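Local coordinates for protein DsvD (PDB 1UCR), which may play an essential role in dissimilatory sulfite reduction and possibly binds DNA through a winged-helix motif, at residues B[4-7]-B[8-11]; B[22-25]-B[26-30]; B[32-36]-B[37-41]. All coordinates share one frame; numbering follows the deposited sequence.

Interaction 1: B[4-7]-B[8-11]. With SO4 (sulfate ion), chain F.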
ATOM      1  N   ALA B   4      12.764   8.307   6.783  1.00 16.12           N
ATOM      2  CA  ALA B   4      12.482   7.254   7.733  1.00 16.74           C
ATOM      3  C   ALA B   4      11.264   6.433   7.332  1.00 15.00           C
ATOM      4  O   ALA B   4      11.236   5.202   7.481  1.00 15.57           O
ATOM      5  CB  ALA B   4      12.274   7.791   9.156  1.00 18.68           C
ATOM      6  N   LYS B   5      10.233   7.129   6.812  1.00 14.08           N
ATOM      7  CA  LYS B   5       9.066   6.415   6.301  1.00 12.08           C
ATOM      8  C   LYS B   5       9.379   5.621   5.050  1.00 11.86           C
ATOM      9  O   LYS B   5       8.921   4.487   4.907  1.00 11.76           O
ATOM     10  CB  LYS B   5       7.959   7.446   6.065  1.00 12.79           C
ATOM     11  CG  LYS B   5       7.375   7.951   7.388  1.00 13.71           C
ATOM     12  CD  LYS B   5       6.297   8.976   7.065  1.00 14.42           C
ATOM     13  CE  LYS B   5       5.756   9.494   8.382  1.00 16.74           C
ATOM     14  NZ  LYS B   5       4.776  10.574   8.178  1.00 18.22           N
ATOM     15  N   GLN B   6      10.176   6.187   4.139  1.00 12.86           N
ATOM     16  CA  GLN B   6      10.549   5.493   2.945  1.00 13.28           C
ATOM     17  C   GLN B   6      11.312   4.203   3.265  1.00 12.45           C
ATOM     18  O   GLN B   6      11.138   3.173   2.596  1.00 13.09           O
ATOM     19  CB  GLN B   6      11.415   6.394   2.026  1.00 13.50           C
ATOM     20  CG  GLN B   6      11.694   5.700   0.678  1.00 14.80           C
ATOM     21  CD  GLN B   6      10.359   5.620  -0.055  1.00 13.42           C
ATOM     22  OE1 GLN B   6       9.737   6.632  -0.351  1.00 14.94           O
ATOM     23  NE2 GLN B   6       9.881   4.433  -0.383  1.00 14.03           N
ATOM     24  N   LYS B   7      12.127   4.218   4.319  1.00 12.90           N
ATOM     25  CA  LYS B   7      12.860   2.995   4.716  1.00 12.48           C
ATOM     26  C   LYS B   7      11.918   1.907   5.193  1.00 11.01           C
ATOM     27  O   LYS B   7      12.140   0.713   4.928  1.00 11.85           O
ATOM     28  CB  LYS B   7      13.877   3.361   5.814  1.00 13.86           C
ATOM     29  CG  LYS B   7      15.091   4.153   5.253  1.00 20.43           C
ATOM     30  CD  LYS B   7      16.146   4.434   6.339  1.00 24.90           C
ATOM     31  CE  LYS B   7      17.303   5.210   5.709  1.00 32.60           C
ATOM     32  NZ  LYS B   7      18.388   5.507   6.657  1.00 48.76           N
ATOM     33  N   VAL B   8      10.840   2.275   5.910  1.00 10.78           N
ATOM     34  CA  VAL B   8       9.807   1.269   6.268  1.00 10.89           C
ATOM     35  C   VAL B   8       9.200   0.672   5.004  1.00 10.43           C
ATOM     36  O   VAL B   8       9.078  -0.561   4.882  1.00 10.46           O
ATOM     37  CB  VAL B   8       8.748   1.936   7.135  1.00 10.94           C
ATOM     38  CG1 VAL B   8       7.520   1.061   7.350  1.00 12.49           C
ATOM     39  CG2 VAL B   8       9.353   2.351   8.481  1.00 13.37           C
ATOM     40  N   VAL B   9       8.727   1.562   4.099  1.00 10.10           N
ATOM     41  CA  VAL B   9       8.085   1.065   2.890  1.00 10.78           C
ATOM     42  C   VAL B   9       9.044   0.160   2.098  1.00 10.10           C
ATOM     43  O   VAL B   9       8.668  -0.916   1.596  1.00 11.16           O
ATOM     44  CB  VAL B   9       7.607   2.223   2.028  1.00 11.28           C
ATOM     45  CG1 VAL B   9       7.089   1.796   0.667  1.00 13.00           C
ATOM     46  CG2 VAL B   9       6.487   2.950   2.779  1.00 13.39           C
ATOM     47  N   ASP B  10      10.314   0.617   1.961  1.00 11.69           N
ATOM     48  CA  ASP B  10      11.257  -0.186   1.158  1.00 12.40           C
ATOM     49  C   ASP B  10      11.506  -1.559   1.782  1.00 12.17           C
ATOM     50  O   ASP B  10      11.626  -2.560   1.068  1.00 13.85           O
ATOM     51  CB  ASP B  10      12.611   0.508   1.040  1.00 13.73           C
ATOM     52  CG  ASP B  10      12.579   1.777   0.161  1.00 16.57           C
ATOM     53  OD1 ASP B  10      11.544   2.022  -0.496  1.00 18.32           O
ATOM     54  OD2 ASP B  10      13.572   2.511   0.184  1.00 21.87           O
ATOM     55  N   PHE B  11      11.589  -1.651   3.104  1.00 11.54           N
ATOM     56  CA  PHE B  11      11.753  -2.951   3.719  1.00 11.30           C
ATOM     57  C   PHE B  11      10.585  -3.865   3.386  1.00 10.82           C
ATOM     58  O   PHE B  11      10.728  -5.028   3.007  1.00 12.07           O
ATOM     59  CB  PHE B  11      11.915  -2.754   5.266  1.00 11.19           C
ATOM     60  CG  PHE B  11      11.845  -4.149   5.931  1.00 11.23           C
ATOM     61  CD1 PHE B  11      12.949  -5.005   5.837  1.00 13.83           C
ATOM     62  CD2 PHE B  11      10.731  -4.572   6.588  1.00 12.74           C
ATOM     63  CE1 PHE B  11      12.887  -6.270   6.440  1.00 13.97           C
ATOM     64  CE2 PHE B  11      10.630  -5.834   7.200  1.00 14.31           C
ATOM     65  CZ  PHE B  11      11.739  -6.679   7.061  1.00 15.20           C
TER
HETATM   66  S   SO4 F 203       6.068  12.538   5.088  1.00 39.06           S
HETATM   67  O1  SO4 F 203       5.942  12.406   6.567  1.00 48.06           O
HETATM   68  O2  SO4 F 203       6.748  13.788   4.801  1.00 45.64           O
HETATM   69  O3  SO4 F 203       4.720  12.677   4.468  1.00 59.79           O
HETATM   70  O4  SO4 F 203       6.642  11.294   4.571  1.00 37.04           O
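Gln6 and Asp10, one helical turn apart, are joined twice: once through the backbone and once through their side chains. Asp10 N donates to Gln6 O (2.8 Å), while the Gln6 side-chain amide donates from NE2 to Asp10 OD1 over 2.9 Å at an N-H...O angle of 155°. This second bond reaches OD1 from above the carboxylate plane, and the amide and carboxylate planes are 33° apart. With CG anti to the backbone N (chi1 -174°), a bend at chi2 carries NE2 of Gln6 to that oxygen. NE2 has a further acceptor in Glu50 OE1 of the second subunit, and this bond ties helix 3-12 to the dimer partner.

The remaining carbonyls are used in the ordinary helical way: Lys5 O receives Val9 N at 3.0 Å, Lys7 O receives Phe11 N, and Ala4 O holds Val8 N only weakly (3.3 Å). Lys5, extended beyond CG, runs past helix 36-48 and donates from NZ to O1 of a sulfate ion at 2.7 Å; the ion, probably from the crystallisation liquor, is also bound by Glu2 N.

Within the fold, Ala4, Lys5 and Val8 lie against helix 36-48, Val8 also meets Phe27, and Phe11 reaches Leu30 of helix 24-30 and sets its ring edge-to-face with Phe22 of strand 22-23.

Interaction 2: B[22-25]-B[26-30]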
ATOM      1  N   PHE B  22       4.526  -7.469   9.944  1.00  9.40           N
ATOM      2  CA  PHE B  22       5.643  -7.571  10.856  1.00  8.81           C
ATOM      3  C   PHE B  22       5.251  -6.926  12.191  1.00  8.08           C
ATOM      4  O   PHE B  22       4.442  -6.013  12.232  1.00  8.76           O
ATOM      5  CB  PHE B  22       6.875  -6.886  10.273  1.00  8.41           C
ATOM      6  CG  PHE B  22       7.507  -7.657   9.150  1.00  8.33           C
ATOM      7  CD1 PHE B  22       7.064  -7.475   7.837  1.00  9.17           C
ATOM      8  CD2 PHE B  22       8.567  -8.545   9.388  1.00  9.45           C
ATOM      9  CE1 PHE B  22       7.651  -8.161   6.778  1.00  9.56           C
ATOM     10  CE2 PHE B  22       9.150  -9.230   8.317  1.00 10.00           C
ATOM     11  CZ  PHE B  22       8.718  -8.993   7.038  1.00 10.35           C
ATOM     12  N   TYR B  23       5.837  -7.407  13.282  1.00  7.86           N
ATOM     13  CA  TYR B  23       5.613  -6.818  14.596  1.00  8.04           C
ATOM     14  C   TYR B  23       6.146  -5.410  14.704  1.00  7.75           C
ATOM     15  O   TYR B  23       7.128  -5.070  14.066  1.00  7.60           O
ATOM     16  CB  TYR B  23       6.342  -7.664  15.680  1.00  8.83           C
ATOM     17  CG  TYR B  23       5.713  -9.036  15.796  1.00  8.85           C
ATOM     18  CD1 TYR B  23       6.426 -10.175  15.407  1.00  9.71           C
ATOM     19  CD2 TYR B  23       4.440  -9.221  16.306  1.00  9.48           C
ATOM     20  CE1 TYR B  23       5.846 -11.441  15.543  1.00 12.05           C
ATOM     21  CE2 TYR B  23       3.841 -10.428  16.419  1.00 12.94           C
ATOM     22  CZ  TYR B  23       4.578 -11.556  16.029  1.00 14.14           C
ATOM     23  OH  TYR B  23       3.939 -12.784  16.127  1.00 18.76           O
ATOM     24  N   PHE B  24       5.549  -4.633  15.606  1.00  7.78           N
ATOM     25  CA  PHE B  24       6.158  -3.348  15.957  1.00  7.43           C
ATOM     26  C   PHE B  24       7.639  -3.481  16.208  1.00  7.53           C
ATOM     27  O   PHE B  24       8.459  -2.727  15.690  1.00  8.29           O
ATOM     28  CB  PHE B  24       5.432  -2.827  17.214  1.00  7.71           C
ATOM     29  CG  PHE B  24       6.093  -1.541  17.702  1.00  7.75           C
ATOM     30  CD1 PHE B  24       6.081  -0.370  16.928  1.00  8.34           C
ATOM     31  CD2 PHE B  24       6.776  -1.490  18.893  1.00  8.84           C
ATOM     32  CE1 PHE B  24       6.723   0.781  17.350  1.00  8.91           C
ATOM     33  CE2 PHE B  24       7.396  -0.323  19.374  1.00  8.99           C
ATOM     34  CZ  PHE B  24       7.371   0.828  18.587  1.00  9.43           C
ATOM     35  N   ASN B  25       8.068  -4.494  16.972  1.00  7.94           N
ATOM     36  CA  ASN B  25       9.453  -4.643  17.338  1.00  7.81           C
ATOM     37  C   ASN B  25      10.319  -5.126  16.186  1.00  7.61           C
ATOM     38  O   ASN B  25      11.525  -4.962  16.237  1.00  8.80           O
ATOM     39  CB  ASN B  25       9.617  -5.587  18.533  1.00  8.23           C
ATOM     40  CG  ASN B  25       9.208  -5.007  19.848  1.00  9.52           C
ATOM     41  OD1 ASN B  25       8.888  -3.836  19.970  1.00 13.46           O
ATOM     42  ND2 ASN B  25       9.223  -5.859  20.854  1.00 11.78           N
ATOM     43  N   ASP B  26       9.719  -5.673  15.101  1.00  7.79           N
ATOM     44  CA  ASP B  26      10.527  -5.889  13.905  1.00  8.08           C
ATOM     45  C   ASP B  26      11.041  -4.555  13.339  1.00  7.88           C
ATOM     46  O   ASP B  26      12.151  -4.484  12.850  1.00  8.27           O
ATOM     47  CB  ASP B  26       9.726  -6.616  12.821  1.00  8.30           C
ATOM     48  CG  ASP B  26       9.559  -8.120  13.066  1.00  7.97           C
ATOM     49  OD1 ASP B  26      10.580  -8.776  13.366  1.00  9.35           O
ATOM     50  OD2 ASP B  26       8.428  -8.589  12.900  1.00  8.72           O
ATOM     51  N   PHE B  27      10.202  -3.505  13.437  1.00  7.90           N
ATOM     52  CA  PHE B  27      10.622  -2.194  12.899  1.00  7.91           C
ATOM     53  C   PHE B  27      11.633  -1.540  13.810  1.00  8.42           C
ATOM     54  O   PHE B  27      12.617  -0.945  13.348  1.00  8.81           O
ATOM     55  CB  PHE B  27       9.394  -1.300  12.692  1.00  8.68           C
ATOM     56  CG  PHE B  27       8.460  -1.886  11.664  1.00  8.81           C
ATOM     57  CD1 PHE B  27       7.340  -2.579  12.079  1.00  8.94           C
ATOM     58  CD2 PHE B  27       8.728  -1.776  10.286  1.00  9.41           C
ATOM     59  CE1 PHE B  27       6.503  -3.189  11.169  1.00  9.20           C
ATOM     60  CE2 PHE B  27       7.855  -2.338   9.373  1.00 10.04           C
ATOM     61  CZ  PHE B  27       6.744  -3.042   9.823  1.00  9.82           C
ATOM     62  N   THR B  28      11.430  -1.640  15.140  1.00  8.96           N
ATOM     63  CA  THR B  28      12.475  -1.101  16.022  1.00  9.18           C
ATOM     64  C   THR B  28      13.775  -1.876  15.862  1.00  8.53           C
ATOM     65  O   THR B  28      14.870  -1.290  15.973  1.00  9.89           O
ATOM     66  CB  THR B  28      11.998  -1.017  17.487  1.00  9.52           C
ATOM     67  OG1 THR B  28      11.652  -2.316  17.957  1.00  9.88           O
ATOM     68  CG2 THR B  28      10.804  -0.089  17.638  1.00 13.31           C
ATOM     69  N   ASP B  29      13.705  -3.187  15.576  1.00  8.07           N
ATOM     70  CA  ASP B  29      14.933  -3.961  15.283  1.00  8.07           C
ATOM     71  C   ASP B  29      15.678  -3.435  14.070  1.00  8.37           C
ATOM     72  O   ASP B  29      16.887  -3.433  14.007  1.00  8.99           O
ATOM     73  CB  ASP B  29      14.545  -5.411  15.013  1.00  8.32           C
ATOM     74  CG  ASP B  29      14.270  -6.282  16.218  1.00  8.34           C
ATOM     75  OD1 ASP B  29      14.569  -5.863  17.359  1.00  8.82           O
ATOM     76  OD2 ASP B  29      13.820  -7.417  15.974  1.00  8.78           O
ATOM     77  N   LEU B  30      14.911  -3.019  13.048  1.00  9.32           N
ATOM     78  CA  LEU B  30      15.494  -2.514  11.819  1.00 10.28           C
ATOM     79  C   LEU B  30      16.042  -1.133  11.966  1.00 10.95           C
ATOM     80  O   LEU B  30      16.977  -0.793  11.223  1.00 13.86           O
ATOM     81  CB  LEU B  30      14.449  -2.484  10.687  1.00  9.82           C
ATOM     82  CG  LEU B  30      14.018  -3.864  10.187  1.00 10.39           C
ATOM     83  CD1 LEU B  30      12.793  -3.689   9.297  1.00 13.54           C
ATOM     84  CD2 LEU B  30      15.147  -4.551   9.409  1.00 14.74           C
TER
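Tyr23 and Asp26 clasp each other at the start of helix 24-30. Among the hydrogen bonds, Tyr23 N donates to Asp26 OD2 (2.9 Å), which it meets on the anti side, and Asp26 N returns a weak bond to Tyr23 O. At the next residue, Phe24 O accepts both Thr28 N and Phe27 N, the latter from above the carbonyl plane. Asn25 O is likewise shared: Asp29 N (2.9 Å) and Thr28 OG1 (3.2 Å) approach from the same face of its plane. Thr28 places OG1 between its backbone N and carbonyl carbon (chi1 60°), which turns the hydroxyl back onto that oxygen.

The other branch of Thr28, CG2, lies over one face of the Phe24 ring, 4.1 Å from its centroid, in a CH-pi contact. Phe27 brings CE1 to 3.8 Å from Phe22 CB, the Phe22 and Phe24 carbonyl oxygens lying at its ring edge.

A polar group meets the Phe22 ring: Asp26 OD2 lies at its edge, 3.5 Å from CD2, the carboxylate plane nearly perpendicular to the ring.

Tyr23 is the N-cap, but only the amide-to-carboxylate half of a capping box is present. This strand-to-helix junction belongs to the winged-helix fold, in which strand 22-23 pairs with strand 60-65.

Interaction 3: B[32-36]-B[37-41]. With SO4 (sulfate ion), chain E.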
ATOM      1  N   PRO B  32      17.458   0.713  14.885  1.00 11.29           N
ATOM      2  CA  PRO B  32      17.836   0.787  16.290  1.00 15.17           C
ATOM      3  C   PRO B  32      18.309   2.180  16.710  1.00 16.78           C
ATOM      4  O   PRO B  32      18.371   2.362  17.917  1.00 25.54           O
ATOM      5  CB  PRO B  32      19.036  -0.158  16.345  1.00 21.25           C
ATOM      6  CG  PRO B  32      19.601  -0.159  14.954  1.00 19.54           C
ATOM      7  CD  PRO B  32      18.355  -0.106  14.067  1.00 12.92           C
ATOM      8  N   ASP B  33      18.616   3.061  15.759  1.00 17.55           N
ATOM      9  CA  ASP B  33      19.094   4.402  16.095  1.00 22.68           C
ATOM     10  C   ASP B  33      17.906   5.296  16.458  1.00 18.52           C
ATOM     11  O   ASP B  33      18.065   6.384  17.016  1.00 22.61           O
ATOM     12  CB  ASP B  33      19.864   5.058  14.960  1.00 27.18           C
ATOM     13  CG  ASP B  33      21.259   4.616  14.607  1.00 31.99           C
ATOM     14  OD1 ASP B  33      21.870   5.367  13.791  1.00 51.69           O
ATOM     15  OD2 ASP B  33      21.804   3.623  15.084  1.00 34.04           O
ATOM     16  N   MET B  34      16.705   4.865  16.097  1.00 18.86           N
ATOM     17  CA  MET B  34      15.544   5.730  16.329  1.00 18.68           C
ATOM     18  C   MET B  34      14.966   5.474  17.700  1.00 15.57           C
ATOM     19  O   MET B  34      14.990   4.328  18.190  1.00 16.55           O
ATOM     20  CB  MET B  34      14.503   5.359  15.285  1.00 19.18           C
ATOM     21  CG  MET B  34      14.700   5.738  13.827  0.50 26.03           C
ATOM     22  SD  MET B  34      13.270   5.457  12.716  0.50 26.48           S
ATOM     23  CE  MET B  34      12.037   6.357  13.671  0.50 36.52           C
ATOM     24  N   LYS B  35      14.364   6.469  18.347  1.00 17.13           N
ATOM     25  CA  LYS B  35      13.627   6.215  19.571  1.00 16.31           C
ATOM     26  C   LYS B  35      12.441   5.311  19.268  1.00 13.57           C
ATOM     27  O   LYS B  35      11.788   5.473  18.243  1.00 12.57           O
ATOM     28  CB  LYS B  35      13.109   7.531  20.153  1.00 18.84           C
ATOM     29  CG  LYS B  35      14.236   8.427  20.692  1.00 29.38           C
ATOM     30  CD  LYS B  35      13.623   9.747  21.197  1.00 37.29           C
ATOM     31  CE  LYS B  35      14.315  10.379  22.382  1.00 46.82           C
ATOM     32  NZ  LYS B  35      13.641  11.677  22.707  1.00 57.85           N
ATOM     33  N   GLN B  36      12.125   4.378  20.148  1.00 14.49           N
ATOM     34  CA  GLN B  36      10.983   3.483  19.904  1.00 14.49           C
ATOM     35  C   GLN B  36       9.705   4.290  19.762  0.50 15.49           C
ATOM     36  O   GLN B  36       8.824   3.981  18.939  0.50 13.31           O
ATOM     37  CB  GLN B  36      10.926   2.771  21.256  0.50 21.87           C
ATOM     38  CG  GLN B  36       9.854   1.709  21.205  0.50 25.37           C
ATOM     39  CD  GLN B  36       9.865   0.823  22.421  0.50 25.86           C
ATOM     40  OE1 GLN B  36      10.376  -0.308  22.383  0.50 28.61           O
ATOM     41  NE2 GLN B  36       9.277   1.365  23.460  0.50 21.74           N
ATOM     42  N   ARG B  37       9.534   5.393  20.547  1.00 12.28           N
ATOM     43  CA  ARG B  37       8.333   6.228  20.438  1.00 11.83           C
ATOM     44  C   ARG B  37       8.216   6.820  19.048  1.00 10.02           C
ATOM     45  O   ARG B  37       7.111   6.981  18.487  1.00 10.75           O
ATOM     46  CB  ARG B  37       8.354   7.399  21.475  1.00 14.90           C
ATOM     47  CG  ARG B  37       8.111   6.998  22.903  1.00 17.51           C
ATOM     48  CD  ARG B  37       8.424   8.132  23.879  1.00 22.91           C
ATOM     49  NE  ARG B  37       9.885   8.081  24.033  1.00 26.88           N
ATOM     50  CZ  ARG B  37      10.656   9.092  24.385  1.00 36.15           C
ATOM     51  NH1 ARG B  37      10.010  10.225  24.617  1.00 50.19           N
ATOM     52  NH2 ARG B  37      11.946   8.854  24.463  1.00 46.10           N
ATOM     53  N   GLU B  38       9.380   7.204  18.471  1.00 10.72           N
ATOM     54  CA  GLU B  38       9.339   7.798  17.125  1.00 11.38           C
ATOM     55  C   GLU B  38       9.000   6.718  16.093  1.00  9.71           C
ATOM     56  O   GLU B  38       8.279   7.005  15.125  1.00 10.58           O
ATOM     57  CB  GLU B  38      10.683   8.470  16.839  1.00 13.96           C
ATOM     58  CG  GLU B  38      10.721   9.135  15.474  1.00 15.93           C
ATOM     59  CD  GLU B  38       9.760  10.285  15.266  1.00 22.56           C
ATOM     60  OE1 GLU B  38       9.731  10.778  14.097  1.00 25.21           O
ATOM     61  OE2 GLU B  38       9.042  10.757  16.188  1.00 30.14           O
ATOM     62  N   VAL B  39       9.474   5.485  16.255  1.00  9.68           N
ATOM     63  CA  VAL B  39       9.069   4.412  15.337  1.00  9.10           C
ATOM     64  C   VAL B  39       7.562   4.243  15.392  1.00  8.95           C
ATOM     65  O   VAL B  39       6.878   4.122  14.379  1.00  9.27           O
ATOM     66  CB  VAL B  39       9.828   3.101  15.639  1.00  9.64           C
ATOM     67  CG1 VAL B  39       9.357   1.999  14.687  1.00 11.53           C
ATOM     68  CG2 VAL B  39      11.335   3.296  15.540  1.00 10.86           C
ATOM     69  N   LYS B  40       6.994   4.250  16.611  1.00  8.74           N
ATOM     70  CA  LYS B  40       5.538   4.141  16.719  1.00  8.91           C
ATOM     71  C   LYS B  40       4.863   5.297  16.014  1.00  8.78           C
ATOM     72  O   LYS B  40       3.888   5.097  15.297  1.00  9.32           O
ATOM     73  CB  LYS B  40       5.127   4.085  18.202  1.00  8.65           C
ATOM     74  CG  LYS B  40       3.600   4.003  18.383  1.00  8.93           C
ATOM     75  CD  LYS B  40       2.875   2.755  17.885  1.00  9.41           C
ATOM     76  CE  LYS B  40       3.269   1.495  18.695  1.00  9.93           C
ATOM     77  NZ  LYS B  40       2.371   0.327  18.236  1.00  8.66           N
ATOM     78  N   LYS B  41       5.373   6.527  16.162  1.00  9.56           N
ATOM     79  CA  LYS B  41       4.747   7.668  15.484  1.00 10.97           C
ATOM     80  C   LYS B  41       4.817   7.552  13.983  1.00 10.66           C
ATOM     81  O   LYS B  41       3.840   7.845  13.289  1.00 12.74           O
ATOM     82  CB  LYS B  41       5.413   8.967  15.979  1.00 11.38           C
ATOM     83  CG  LYS B  41       5.047   9.393  17.409  1.00 13.87           C
ATOM     84  CD  LYS B  41       3.634   9.920  17.541  0.50 22.52           C
ATOM     85  CE  LYS B  41       3.252  10.389  18.936  0.50 24.21           C
ATOM     86  NZ  LYS B  41       4.134  11.425  19.563  0.50 26.49           N
TER
HETATM   87  S   SO4 E 201      12.473   5.329  23.622  1.00 25.73           S
HETATM   88  O1  SO4 E 201      11.222   5.712  22.971  1.00 23.31           O
HETATM   89  O2  SO4 E 201      13.410   4.671  22.656  1.00 28.90           O
HETATM   90  O3  SO4 E 201      12.261   4.487  24.825  1.00 39.07           O
HETATM   91  O4  SO4 E 201      13.201   6.541  24.111  1.00 35.13           O
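Lys35 O opens helix 36-48 by accepting Val39 N at 3.1 Å, nearly in line with its C=O, together with a weak bond from Glu38 N, and Gln36 O follows with Lys40 N at 3.0 Å.

On one side of this start Met34 points its CB toward the helix; in the conformer described here, one of two, it bends at chi3 (53°), bringing its methyl CE against Glu38 CG (3.6 Å) and, crossing Val39 at about a right angle, against Val39 CG2 (3.7 Å). On another, the first helical amides face a sulfate ion, probably from the crystallisation liquor: Gln36 N donates to its O2 at 2.8 Å and Arg37 N to its O1. Arg37 folds back to the same ion, for the bend at chi3 (-81°) sets the guanidinium edge-on to it. NE shares O1 with the Arg37 backbone amide, while NH2 donates to O4 at 2.7 Å in a bond that is almost straight (167°). The Lys35 chain crosses obliquely beside this group, CE lying 3.5 Å from Arg37 NH2.

This is anion binding at a helix N-terminus, with Lys35 as N-cap, probably aided by the helix dipole. Helix 36-48 follows helix 24-30 as in a helix-turn-helix and is probably the recognition helix, as in other winged-helix domains.

The three contacts follow one another along the chain, each on a different helix of the winged-helix domain. Interactions 1 and 2 are partly buried and touch directly through apolar side chains. Interaction 3 lies at the surface, yet Phe24 of interaction 2 packs on Gln36 and Lys40, and Val39 reaches Phe27 and Thr28, so 22-30 bridges the other two, which do not touch. Their chemistry differs with place: mid-helix in interaction 1, a side-chain amide pairs with a carboxylate and with the second subunit; at the helix start in interaction 2, an aspartate receives the N-cap amide among aromatic rings; at the exposed start in interaction 3, backbone amides and an arginine share a sulfate, whereas 4-11 meets one through a lysine alone.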